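Local coordinates for AB hydrolase-1 domain-containing protein (Parabacteroides distasonis, PDB 4Q34) that is an uncharacterised alpha/beta hydrolase family protein that probably acts as an esterase, though its substrate is unknown, at residues A[77-82]-A[308-313]; A[244-249]-A[263-268]; A[275-278]-A[282-285]. All coordinates share one frame; numbering follows the deposited sequence. Where two conformers were deposited one is given.

Along the chain, contact 2 (244-249 with 263-268) closes before contact 3 (275-278 with 282-285) opens, both nested inside the long loop closed by contact 1 (77-82 with 308-313). Contacts 2 and 3, with centres about 15 Å apart, share helix 257-277 and the neighbouring parallel strands 242-246 and 283-287, at one end of the main sheet. Contact 1, centred about 22 Å from contact 2, joins the C-terminal end of helix 72-78 to helix 306-319. Y245, on the sheet face opposite helix 257-277, touches L312 and L313, linking contacts 1 and 2. Contacts 2 and 3 thus fix helix 257-277 on one face of the alpha/beta hydrolase sheet, contact 1 the helices on the other.

Contact 1 (A[77-82]-A[308-313])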
ATOM      1  N   LEU A  77      13.021  10.653  -7.553  1.00 18.22           N
ATOM      2  CA  LEU A  77      13.131   9.827  -8.751  1.00 17.46           C
ATOM      3  C   LEU A  77      13.539  10.696  -9.934  1.00 17.43           C
ATOM      4  O   LEU A  77      14.412  10.308 -10.721  1.00 19.75           O
ATOM      5  CB  LEU A  77      11.783   9.150  -9.039  1.00 17.46           C
ATOM      6  CG  LEU A  77      11.773   8.207 -10.238  1.00 18.35           C
ATOM      7  CD1 LEU A  77      12.768   7.082 -10.029  1.00 19.34           C
ATOM      8  CD2 LEU A  77      10.356   7.683 -10.445  1.00 21.67           C
ATOM      9  N   ARG A  78      12.943  11.874 -10.040  1.00 17.44           N
ATOM     10  CA  ARG A  78      13.282  12.821 -11.119  1.00 18.69           C
ATOM     11  C   ARG A  78      14.739  13.279 -11.043  1.00 19.75           C
ATOM     12  O   ARG A  78      15.391  13.537 -12.074  1.00 21.17           O
ATOM     13  CB  ARG A  78      12.320  14.011 -11.105  1.00 21.21           C
ATOM     14  CG  ARG A  78      12.519  14.905 -12.304  1.00 25.41           C
ATOM     15  CD  ARG A  78      11.427  15.966 -12.375  1.00 28.82           C
ATOM     16  NE  ARG A  78      10.141  15.357 -12.713  1.00 31.15           N
ATOM     17  CZ  ARG A  78       9.114  15.250 -11.879  1.00 29.28           C
ATOM     18  NH1 ARG A  78       9.173  15.791 -10.671  1.00 29.50           N
ATOM     19  NH2 ARG A  78       8.006  14.650 -12.299  1.00 31.15           N
ATOM     20  N   ARG A  79      15.260  13.352  -9.842  1.00 19.85           N
ATOM     21  CA  ARG A  79      16.649  13.714  -9.567  1.00 19.84           C
ATOM     22  C   ARG A  79      17.633  12.550  -9.664  1.00 19.39           C
ATOM     23  O   ARG A  79      18.784  12.653  -9.240  1.00 20.02           O
ATOM     24  CB  ARG A  79      16.706  14.375  -8.195  1.00 20.01           C
ATOM     25  CG  ARG A  79      15.940  15.685  -8.155  1.00 20.81           C
ATOM     26  CD  ARG A  79      15.899  16.365  -6.799  1.00 20.97           C
ATOM     27  NE  ARG A  79      15.023  17.545  -6.894  1.00 22.09           N
ATOM     28  CZ  ARG A  79      15.080  18.620  -6.120  1.00 25.60           C
ATOM     29  NH1 ARG A  79      15.963  18.715  -5.122  1.00 23.12           N
ATOM     30  NH2 ARG A  79      14.219  19.610  -6.357  1.00 23.10           N
ATOM     31  N   ARG A  80      17.126  11.441 -10.184  1.00 18.73           N
ATOM     32  CA  ARG A  80      17.882  10.248 -10.553  1.00 20.78           C
ATOM     33  C   ARG A  80      18.310   9.357  -9.408  1.00 19.37           C
ATOM     34  O   ARG A  80      19.290   8.644  -9.533  1.00 19.82           O
ATOM     35  CB  ARG A  80      19.070  10.594 -11.450  1.00 23.45           C
ATOM     36  CG  ARG A  80      18.666  11.262 -12.752  1.00 32.26           C
ATOM     37  CD  ARG A  80      19.751  11.109 -13.832  1.00 37.26           C
ATOM     38  NE  ARG A  80      21.051  10.749 -13.244  1.00 40.72           N
ATOM     39  CZ  ARG A  80      21.994  11.598 -12.832  1.00 40.53           C
ATOM     40  NH1 ARG A  80      21.855  12.913 -12.967  1.00 55.88           N
ATOM     41  NH2 ARG A  80      23.101  11.117 -12.298  1.00 42.89           N
ATOM     42  N   PHE A  81      17.596   9.426  -8.282  1.00 19.35           N
ATOM     43  CA  PHE A  81      17.791   8.463  -7.211  1.00 16.43           C
ATOM     44  C   PHE A  81      16.817   7.285  -7.385  1.00 18.34           C
ATOM     45  O   PHE A  81      15.627   7.484  -7.696  1.00 17.52           O
ATOM     46  CB  PHE A  81      17.542   9.065  -5.833  1.00 18.58           C
ATOM     47  CG  PHE A  81      18.537  10.107  -5.405  1.00 16.72           C
ATOM     48  CD1 PHE A  81      18.352  11.434  -5.781  1.00 16.31           C
ATOM     49  CD2 PHE A  81      19.633   9.781  -4.607  1.00 16.88           C
ATOM     50  CE1 PHE A  81      19.239  12.407  -5.371  1.00 19.12           C
ATOM     51  CE2 PHE A  81      20.506  10.762  -4.167  1.00 18.24           C
ATOM     52  CZ  PHE A  81      20.295  12.083  -4.558  1.00 17.33           C
ATOM     53  N   CYS A  82      17.314   6.072  -7.105  1.00 18.88           N
ATOM     54  CA  CYS A  82      16.434   4.939  -6.809  0.75 17.50           C
ATOM     55  C   CYS A  82      15.705   5.243  -5.534  1.00 17.24           C
ATOM     56  O   CYS A  82      16.340   5.649  -4.550  1.00 19.32           O
ATOM     57  CB  CYS A  82      17.181   3.613  -6.647  0.75 17.90           C
ATOM     58  SG  CYS A  82      18.114   3.157  -8.103  0.75 19.91           S
ATOM     59  N   GLU A 308      11.513  23.216  -1.929  1.00 20.00           N
ATOM     60  CA  GLU A 308      12.585  23.887  -1.212  0.50 20.69           C
ATOM     61  C   GLU A 308      13.134  22.969  -0.126  1.00 19.00           C
ATOM     62  O   GLU A 308      14.336  22.948   0.126  1.00 19.31           O
ATOM     63  CB  GLU A 308      12.098  25.212  -0.588  0.50 22.24           C
ATOM     64  CG  GLU A 308      11.533  26.202  -1.603  0.50 27.18           C
ATOM     65  CD  GLU A 308      11.040  27.492  -0.958  0.50 31.02           C
ATOM     66  OE1 GLU A 308      11.809  28.144  -0.241  0.50 37.57           O
ATOM     67  OE2 GLU A 308       9.871  27.858  -1.178  0.50 37.58           O
ATOM     68  N   VAL A 309      12.253  22.196   0.525  1.00 19.05           N
ATOM     69  CA  VAL A 309      12.680  21.251   1.580  1.00 18.67           C
ATOM     70  C   VAL A 309      13.573  20.170   0.898  1.00 18.51           C
ATOM     71  O   VAL A 309      14.656  19.845   1.389  1.00 17.52           O
ATOM     72  CB  VAL A 309      11.468  20.648   2.291  1.00 17.40           C
ATOM     73  CG1 VAL A 309      11.896  19.591   3.286  1.00 17.17           C
ATOM     74  CG2 VAL A 309      10.641  21.734   3.029  1.00 19.74           C
ATOM     75  N   ALA A 310      13.137  19.718  -0.266  1.00 19.25           N
ATOM     76  CA  ALA A 310      13.884  18.718  -1.048  1.00 17.99           C
ATOM     77  C   ALA A 310      15.245  19.272  -1.476  1.00 18.57           C
ATOM     78  O   ALA A 310      16.242  18.578  -1.405  1.00 17.77           O
ATOM     79  CB  ALA A 310      13.088  18.255  -2.259  1.00 17.98           C
ATOM     80  N   ASP A 311      15.304  20.546  -1.883  1.00 19.86           N
ATOM     81  CA  ASP A 311      16.573  21.129  -2.268  1.00 19.26           C
ATOM     82  C   ASP A 311      17.619  21.118  -1.134  1.00 18.87           C
ATOM     83  O   ASP A 311      18.821  20.904  -1.363  1.00 17.16           O
ATOM     84  CB  ASP A 311      16.394  22.578  -2.768  1.00 20.19           C
ATOM     85  CG  ASP A 311      15.677  22.674  -4.121  1.00 25.00           C
ATOM     86  OD1 ASP A 311      15.573  21.678  -4.856  1.00 23.68           O
ATOM     87  OD2 ASP A 311      15.191  23.786  -4.440  1.00 27.31           O
ATOM     88  N   LEU A 312      17.147  21.360   0.085  1.00 17.90           N
ATOM     89  CA  LEU A 312      18.006  21.320   1.271  0.50 18.28           C
ATOM     90  C   LEU A 312      18.562  19.935   1.456  1.00 19.41           C
ATOM     91  O   LEU A 312      19.761  19.764   1.713  1.00 19.46           O
ATOM     92  CB  LEU A 312      17.253  21.695   2.549  0.50 17.81           C
ATOM     93  CG  LEU A 312      17.043  23.173   2.823  0.50 16.74           C
ATOM     94  CD1 LEU A 312      16.132  23.245   4.033  0.50 16.58           C
ATOM     95  CD2 LEU A 312      18.371  23.880   3.054  0.50 17.57           C
ATOM     96  N   LEU A 313      17.697  18.938   1.337  1.00 19.05           N
ATOM     97  CA  LEU A 313      18.166  17.574   1.424  1.00 18.69           C
ATOM     98  C   LEU A 313      19.170  17.231   0.288  1.00 17.59           C
ATOM     99  O   LEU A 313      20.222  16.618   0.552  1.00 19.83           O
ATOM    100  CB  LEU A 313      16.994  16.578   1.440  1.00 19.54           C
ATOM    101  CG  LEU A 313      17.372  15.093   1.535  1.00 19.92           C
ATOM    102  CD1 LEU A 313      18.259  14.749   2.723  1.00 18.73           C
ATOM    103  CD2 LEU A 313      16.099  14.260   1.515  1.00 21.84           C
TER
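Both terminal nitrogens of R79 converge on a single carboxylate oxygen, OD1 of D311, in place of the more familiar pairing of two nitrogens with two oxygens. The distances are nearly equal, 3.0 Å from R79 NH1 to D311 OD1 and 2.9 Å from R79 NH2 to the same OD1. Sharing one acceptor between two donors costs linearity, and the N-H...O angles are only 135° and 140°. The guanidinium and carboxylate planes are nearly parallel, 19° apart, while the oxygen itself sits slightly out of the guanidinium plane. NH1 approaches the anti lone pair of OD1, whereas NH2 meets it almost along the C-O bond.

This is a long-armed bridge: the closest alpha carbons, those of R79 and A310, are 10.3 Å apart. The R79 chain, extended from CG to NE, spans the gap, and the D311 carboxylate turns back to meet it although its CB points away. A310 lies over one face of the guanidinium, with its CB 4.1 Å from R79 NH1. That nitrogen has a further bond to the hydroxyl of S314, one turn along helix 306-319 from A310.

R79 is the first residue to leave helix 72-78, and its CB points toward helix 306-319. A Schellman motif closes the first helix, with R80 at positive phi, F81 N bonded to F76 O, and R80 N bonded to L77 O. The same A310 packs on F72, I75 and F76 of helix 72-78, so the polar link runs along the border of an apolar helix-helix interface. The two helices probably correspond to helices A and F of the canonical alpha/beta hydrolase fold. Concentrating both N-H groups on OD1 should draw negative charge toward that oxygen and help keep the partly exposed D311 ionised.

Contact 2 (A[244-249]-A[263-268]); sequences IYYGDN and TRRLRL
This is a buried strand-to-helix contact within a beta-alpha-beta crossover, where the end of strand 242-246 lies against helix 257-277 before the chain returns as strand 283-287. Y246 is the strand's main contribution. Its ring covers the helix backbone at L266, whose CA stands 4.0 Å above the ring plane, displaced toward the rim. The L266 side chain runs the opposite way along the tyrosine; a chi1 of 176° swings its branch away from its own N and brings CD1 to 3.7 Å from Y246 CD2. L266 also touches V285 and H287 of the returning strand.

At the far end of the ring Y246 OH approaches R265 CB at 3.5 Å. R265 offers only the base of its side chain here; beyond it the extended arm departs to form a salt bridge with E225 and a cation-pi contact with W262. The tyrosine hydroxyl is hydrogen-bonded to the carbonyl oxygen of P200. The chemistry is therefore divided: aromatic and aliphatic surfaces join strand to helix, while the two buried polar ends find their partners in other parts of the chain.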
ATOM      1  N   ILE A 244      19.057  16.222  10.794  1.00 17.10           N
ATOM      2  CA  ILE A 244      17.756  16.240  11.438  1.00 18.64           C
ATOM      3  C   ILE A 244      17.107  17.582  11.121  1.00 19.07           C
ATOM      4  O   ILE A 244      17.766  18.607  11.291  1.00 18.71           O
ATOM      5  CB  ILE A 244      17.928  16.058  12.945  1.00 19.88           C
ATOM      6  CG1 ILE A 244      18.409  14.624  13.240  1.00 24.31           C
ATOM      7  CG2 ILE A 244      16.616  16.287  13.682  1.00 20.64           C
ATOM      8  CD1 ILE A 244      19.076  14.498  14.586  1.00 30.14           C
ATOM      9  N   TYR A 245      15.846  17.558  10.647  1.00 18.19           N
ATOM     10  CA  TYR A 245      15.094  18.778  10.309  1.00 18.46           C
ATOM     11  C   TYR A 245      13.869  18.946  11.200  1.00 19.61           C
ATOM     12  O   TYR A 245      13.133  17.988  11.441  1.00 19.61           O
ATOM     13  CB  TYR A 245      14.632  18.782   8.842  1.00 17.83           C
ATOM     14  CG  TYR A 245      15.722  18.651   7.825  1.00 19.04           C
ATOM     15  CD1 TYR A 245      16.450  19.747   7.405  1.00 20.18           C
ATOM     16  CD2 TYR A 245      16.021  17.413   7.264  1.00 20.36           C
ATOM     17  CE1 TYR A 245      17.477  19.633   6.467  1.00 20.20           C
ATOM     18  CE2 TYR A 245      17.012  17.292   6.301  1.00 19.62           C
ATOM     19  CZ  TYR A 245      17.751  18.402   5.922  1.00 19.52           C
ATOM     20  OH  TYR A 245      18.733  18.252   4.959  1.00 22.49           O
ATOM     21  N   TYR A 246      13.653  20.162  11.707  1.00 17.81           N
ATOM     22  CA  TYR A 246      12.426  20.532  12.385  1.00 19.23           C
ATOM     23  C   TYR A 246      11.813  21.747  11.719  1.00 19.63           C
ATOM     24  O   TYR A 246      12.514  22.697  11.338  1.00 20.04           O
ATOM     25  CB  TYR A 246      12.625  20.815  13.911  1.00 22.99           C
ATOM     26  CG  TYR A 246      12.798  19.556  14.720  1.00 20.50           C
ATOM     27  CD1 TYR A 246      11.706  18.882  15.231  1.00 22.50           C
ATOM     28  CD2 TYR A 246      14.054  19.021  14.939  1.00 20.72           C
ATOM     29  CE1 TYR A 246      11.867  17.683  15.930  1.00 21.43           C
ATOM     30  CE2 TYR A 246      14.219  17.817  15.633  1.00 21.69           C
ATOM     31  CZ  TYR A 246      13.141  17.165  16.111  1.00 20.06           C
ATOM     32  OH  TYR A 246      13.314  15.975  16.795  1.00 22.50           O
ATOM     33  N   GLY A 247      10.495  21.740  11.632  1.00 20.08           N
ATOM     34  CA  GLY A 247       9.752  22.868  11.078  1.00 19.84           C
ATOM     35  C   GLY A 247       9.445  23.991  12.070  1.00 20.78           C
ATOM     36  O   GLY A 247      10.181  24.222  13.041  1.00 21.26           O
ATOM     37  N   ASP A 248       8.315  24.642  11.818  1.00 20.26           N
ATOM     38  CA  ASP A 248       7.988  25.946  12.435  1.00 20.39           C
ATOM     39  C   ASP A 248       6.828  25.806  13.398  1.00 23.38           C
ATOM     40  O   ASP A 248       6.311  24.715  13.621  1.00 21.44           O
ATOM     41  CB  ASP A 248       7.634  26.899  11.287  1.00 21.86           C
ATOM     42  CG  ASP A 248       7.924  28.345  11.597  1.00 24.94           C
ATOM     43  OD1 ASP A 248       8.169  28.681  12.778  1.00 23.39           O
ATOM     44  OD2 ASP A 248       7.891  29.144  10.627  1.00 23.65           O
ATOM     45  N   ASN A 249       6.391  26.930  13.984  1.00 22.84           N
ATOM     46  CA  ASN A 249       5.313  26.925  14.989  1.00 23.83           C
ATOM     47  C   ASN A 249       5.593  25.984  16.162  1.00 22.25           C
ATOM     48  O   ASN A 249       4.691  25.447  16.764  1.00 23.98           O
ATOM     49  CB  ASN A 249       3.956  26.662  14.336  1.00 23.24           C
ATOM     50  CG  ASN A 249       3.632  27.699  13.276  1.00 25.01           C
ATOM     51  OD1 ASN A 249       3.612  27.413  12.057  1.00 28.91           O
ATOM     52  ND2 ASN A 249       3.487  28.924  13.715  1.00 24.64           N
ATOM     53  N   THR A 263       8.992  21.243  20.440  1.00 20.72           N
ATOM     54  CA  THR A 263       9.998  22.155  20.958  1.00 23.21           C
ATOM     55  C   THR A 263      11.062  21.481  21.791  1.00 21.88           C
ATOM     56  O   THR A 263      12.242  21.799  21.651  1.00 22.99           O
ATOM     57  CB  THR A 263       9.315  23.229  21.840  1.00 22.88           C
ATOM     58  OG1 THR A 263       8.231  23.785  21.086  1.00 24.88           O
ATOM     59  CG2 THR A 263      10.267  24.305  22.221  1.00 24.78           C
ATOM     60  N   ARG A 264      10.633  20.612  22.705  1.00 24.19           N
ATOM     61  CA  ARG A 264      11.566  19.847  23.552  1.00 24.66           C
ATOM     62  C   ARG A 264      12.470  18.961  22.705  1.00 24.13           C
ATOM     63  O   ARG A 264      13.667  18.814  23.021  1.00 22.34           O
ATOM     64  CB  ARG A 264      10.840  18.923  24.538  1.00 29.67           C
ATOM     65  CG  ARG A 264       9.700  19.553  25.324  1.00 39.28           C
ATOM     66  CD  ARG A 264       9.134  18.537  26.314  1.00 50.32           C
ATOM     67  NE  ARG A 264       9.667  18.785  27.635  1.00 61.95           N
ATOM     68  CZ  ARG A 264       9.036  19.447  28.597  1.00 60.37           C
ATOM     69  NH1 ARG A 264       7.797  19.902  28.425  1.00 70.19           N
ATOM     70  NH2 ARG A 264       9.647  19.641  29.748  1.00 66.82           N
ATOM     71  N   ARG A 265      11.910  18.400  21.632  1.00 22.98           N
ATOM     72  CA  ARG A 265      12.669  17.506  20.744  1.00 21.86           C
ATOM     73  C   ARG A 265      13.760  18.250  19.975  1.00 22.16           C
ATOM     74  O   ARG A 265      14.886  17.759  19.870  1.00 20.97           O
ATOM     75  CB  ARG A 265      11.733  16.741  19.816  1.00 21.59           C
ATOM     76  CG  ARG A 265      11.100  15.614  20.615  1.00 21.41           C
ATOM     77  CD  ARG A 265       9.896  15.048  19.911  1.00 21.98           C
ATOM     78  NE  ARG A 265       9.471  13.871  20.643  1.00 22.86           N
ATOM     79  CZ  ARG A 265       8.334  13.247  20.434  1.00 28.49           C
ATOM     80  NH1 ARG A 265       7.461  13.693  19.543  1.00 31.55           N
ATOM     81  NH2 ARG A 265       8.082  12.165  21.156  1.00 38.53           N
ATOM     82  N   LEU A 266      13.452  19.457  19.490  1.00 21.81           N
ATOM     83  CA  LEU A 266      14.460  20.279  18.842  1.00 22.49           C
ATOM     84  C   LEU A 266      15.629  20.500  19.793  1.00 22.36           C
ATOM     85  O   LEU A 266      16.777  20.247  19.428  1.00 23.14           O
ATOM     86  CB  LEU A 266      13.876  21.605  18.348  1.00 23.17           C
ATOM     87  CG  LEU A 266      14.890  22.570  17.738  1.00 23.25           C
ATOM     88  CD1 LEU A 266      15.690  21.930  16.634  1.00 24.44           C
ATOM     89  CD2 LEU A 266      14.226  23.867  17.269  1.00 24.52           C
ATOM     90  N   ARG A 267      15.319  20.920  21.019  1.00 22.90           N
ATOM     91  CA  ARG A 267      16.319  21.206  22.046  0.50 23.93           C
ATOM     92  C   ARG A 267      17.170  19.959  22.304  1.00 24.29           C
ATOM     93  O   ARG A 267      18.386  20.019  22.365  1.00 26.42           O
ATOM     94  CB  ARG A 267      15.608  21.666  23.335  0.50 27.23           C
ATOM     95  CG  ARG A 267      16.503  22.059  24.499  0.50 28.62           C
ATOM     96  CD  ARG A 267      15.700  22.152  25.812  0.50 32.22           C
ATOM     97  NE  ARG A 267      14.335  22.621  25.605  0.50 32.96           N
ATOM     98  CZ  ARG A 267      13.345  22.460  26.476  0.50 36.73           C
ATOM     99  NH1 ARG A 267      13.558  21.831  27.617  0.50 42.92           N
ATOM    100  NH2 ARG A 267      12.142  22.929  26.202  0.50 36.39           N
ATOM    101  N   LEU A 268      16.512  18.841  22.435  1.00 23.08           N
ATOM    102  CA  LEU A 268      17.176  17.580  22.750  1.00 23.63           C
ATOM    103  C   LEU A 268      18.081  17.112  21.643  1.00 22.44           C
ATOM    104  O   LEU A 268      19.180  16.658  21.911  1.00 21.86           O
ATOM    105  CB  LEU A 268      16.157  16.510  23.036  1.00 24.56           C
ATOM    106  CG  LEU A 268      16.713  15.146  23.397  1.00 26.17           C
ATOM    107  CD1 LEU A 268      17.678  15.229  24.557  1.00 30.32           C
ATOM    108  CD2 LEU A 268      15.556  14.209  23.670  1.00 31.79           C
TER

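Contact 3 (A[275-278]-A[282-285]); sequences MLND and DVTV
The tightly packed part of this contact is apolar and small: L276 of helix 257-277 meets V283 of strand 283-287. L276 CD1 lies 3.9 Å from V283 CG2, and L276 CB is almost as near that methyl, at 4.0 Å. Both residues are buried. V283 turns its CB toward the helix, where it also touches A273, while L276 is covered further by F234, Y237 and T238.

The more open side is polar. N277 is partly exposed, yet its carboxamide is firmly oriented because its two ends bond to the same residue of the strand. V283 N donates to N277 OD1 at 2.8 Å, and N277 ND2 donates to V283 O at 3.0 Å. Both bonds are close to straight, at 166° and 169°, and each acceptor is met in its carbonyl plane, on a lone pair. The side chain reaches this position with CG anti to its own carbonyl carbon (chi1 -70°), bringing the amide off the helix and alongside the strand. D282 N also comes near N277 OD1, but the angle is too poor for a bond. D282 itself directs its CB away from the helix and forms a salt bridge with K320.

Such pairing is what a neighbouring strand would provide. T284 makes its backbone bonds to I242 and I244 of strand 242-246, whereas V283 presents its N-H and C=O on the other side, where the N277 amide takes them up. Helix and strand are thereby joined across the short turn that completes the right-handed crossover. Satisfying both backbone groups with one carboxamide leaves little ambiguity about its flip, and gives this border of the sheet a directional, polar complement to the apolar L276-V283 packing.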
HETATM    1  N   MSE A 275      26.881  16.157  21.556  1.00 22.15           N
HETATM    2  CA  MSE A 275      27.552  15.090  22.240  1.00 22.04           C
HETATM    3  C   MSE A 275      28.177  14.134  21.271  1.00 20.25           C
HETATM    4  O   MSE A 275      29.296  13.699  21.488  1.00 21.98           O
HETATM    5  CB  MSE A 275      26.566  14.364  23.154  1.00 24.12           C
HETATM    6  CG  MSE A 275      26.308  15.274  24.343  1.00 33.41           C
HETATM    7 SE   MSE A 275      25.012  14.393  25.524  0.75 47.79          SE
HETATM    8  CE  MSE A 275      26.039  12.714  25.717  1.00 31.85           C
ATOM      9  N   LEU A 276      27.481  13.816  20.187  1.00 18.58           N
ATOM     10  CA  LEU A 276      28.085  12.934  19.159  1.00 18.55           C
ATOM     11  C   LEU A 276      29.231  13.609  18.409  1.00 20.30           C
ATOM     12  O   LEU A 276      30.276  13.003  18.146  1.00 20.64           O
ATOM     13  CB  LEU A 276      27.030  12.430  18.192  1.00 18.02           C
ATOM     14  CG  LEU A 276      26.099  11.355  18.762  1.00 17.08           C
ATOM     15  CD1 LEU A 276      24.849  11.167  17.897  1.00 18.51           C
ATOM     16  CD2 LEU A 276      26.846  10.039  18.938  1.00 18.19           C
ATOM     17  N   ASN A 277      29.046  14.876  18.083  1.00 19.98           N
ATOM     18  CA  ASN A 277      30.103  15.585  17.342  1.00 20.88           C
ATOM     19  C   ASN A 277      31.377  15.708  18.200  1.00 23.40           C
ATOM     20  O   ASN A 277      32.513  15.605  17.684  1.00 22.86           O
ATOM     21  CB  ASN A 277      29.619  16.955  16.878  1.00 20.26           C
ATOM     22  CG  ASN A 277      28.555  16.863  15.769  1.00 20.88           C
ATOM     23  OD1 ASN A 277      28.480  15.877  15.046  1.00 20.89           O
ATOM     24  ND2 ASN A 277      27.753  17.898  15.629  1.00 21.79           N
ATOM     25  N   ASP A 278      31.209  15.849  19.529  1.00 22.16           N
ATOM     26  CA  ASP A 278      32.348  15.889  20.430  1.00 22.07           C
ATOM     27  C   ASP A 278      33.120  14.557  20.494  1.00 23.27           C
ATOM     28  O   ASP A 278      34.282  14.517  20.981  1.00 23.98           O
ATOM     29  CB  ASP A 278      31.908  16.272  21.842  1.00 23.05           C
ATOM     30  CG  ASP A 278      31.574  17.734  21.986  1.00 28.16           C
ATOM     31  OD1 ASP A 278      31.927  18.544  21.092  1.00 30.26           O
ATOM     32  OD2 ASP A 278      30.961  18.089  23.011  1.00 30.51           O
ATOM     33  N   ASP A 282      29.179  13.333  12.992  1.00 19.28           N
ATOM     34  CA  ASP A 282      28.796  14.299  11.974  1.00 20.17           C
ATOM     35  C   ASP A 282      27.278  14.399  11.960  1.00 19.63           C
ATOM     36  O   ASP A 282      26.619  13.835  11.073  1.00 19.77           O
ATOM     37  CB  ASP A 282      29.315  13.829  10.626  1.00 20.40           C
ATOM     38  CG  ASP A 282      28.969  14.774   9.506  1.00 25.89           C
ATOM     39  OD1 ASP A 282      28.420  15.862   9.782  1.00 26.33           O
ATOM     40  OD2 ASP A 282      29.260  14.430   8.350  1.00 26.01           O
ATOM     41  N   VAL A 283      26.734  15.101  12.966  1.00 20.03           N
ATOM     42  CA  VAL A 283      25.314  15.269  13.110  1.00 18.03           C
ATOM     43  C   VAL A 283      24.971  16.748  12.989  1.00 19.09           C
ATOM     44  O   VAL A 283      25.573  17.565  13.656  1.00 22.18           O
ATOM     45  CB  VAL A 283      24.845  14.745  14.478  1.00 19.53           C
ATOM     46  CG1 VAL A 283      23.340  14.819  14.577  1.00 21.37           C
ATOM     47  CG2 VAL A 283      25.377  13.331  14.719  1.00 20.05           C
ATOM     48  N   THR A 284      24.022  17.044  12.127  1.00 17.56           N
ATOM     49  CA  THR A 284      23.577  18.421  11.844  1.00 20.11           C
ATOM     50  C   THR A 284      22.110  18.486  12.190  1.00 20.09           C
ATOM     51  O   THR A 284      21.335  17.607  11.795  1.00 20.45           O
ATOM     52  CB  THR A 284      23.772  18.729  10.349  1.00 21.35           C
ATOM     53  OG1 THR A 284      25.160  18.573   9.999  1.00 23.11           O
ATOM     54  CG2 THR A 284      23.345  20.145  10.006  1.00 26.92           C
ATOM     55  N   VAL A 285      21.723  19.527  12.926  1.00 18.77           N
ATOM     56  CA  VAL A 285      20.342  19.773  13.208  1.00 19.48           C
ATOM     57  C   VAL A 285      19.962  21.114  12.621  1.00 21.65           C
ATOM     58  O   VAL A 285      20.617  22.100  12.914  1.00 23.57           O
ATOM     59  CB  VAL A 285      20.065  19.780  14.703  1.00 21.74           C
ATOM     60  CG1 VAL A 285      18.590  20.022  14.973  1.00 23.86           C
ATOM     61  CG2 VAL A 285      20.521  18.463  15.320  1.00 23.84           C
TER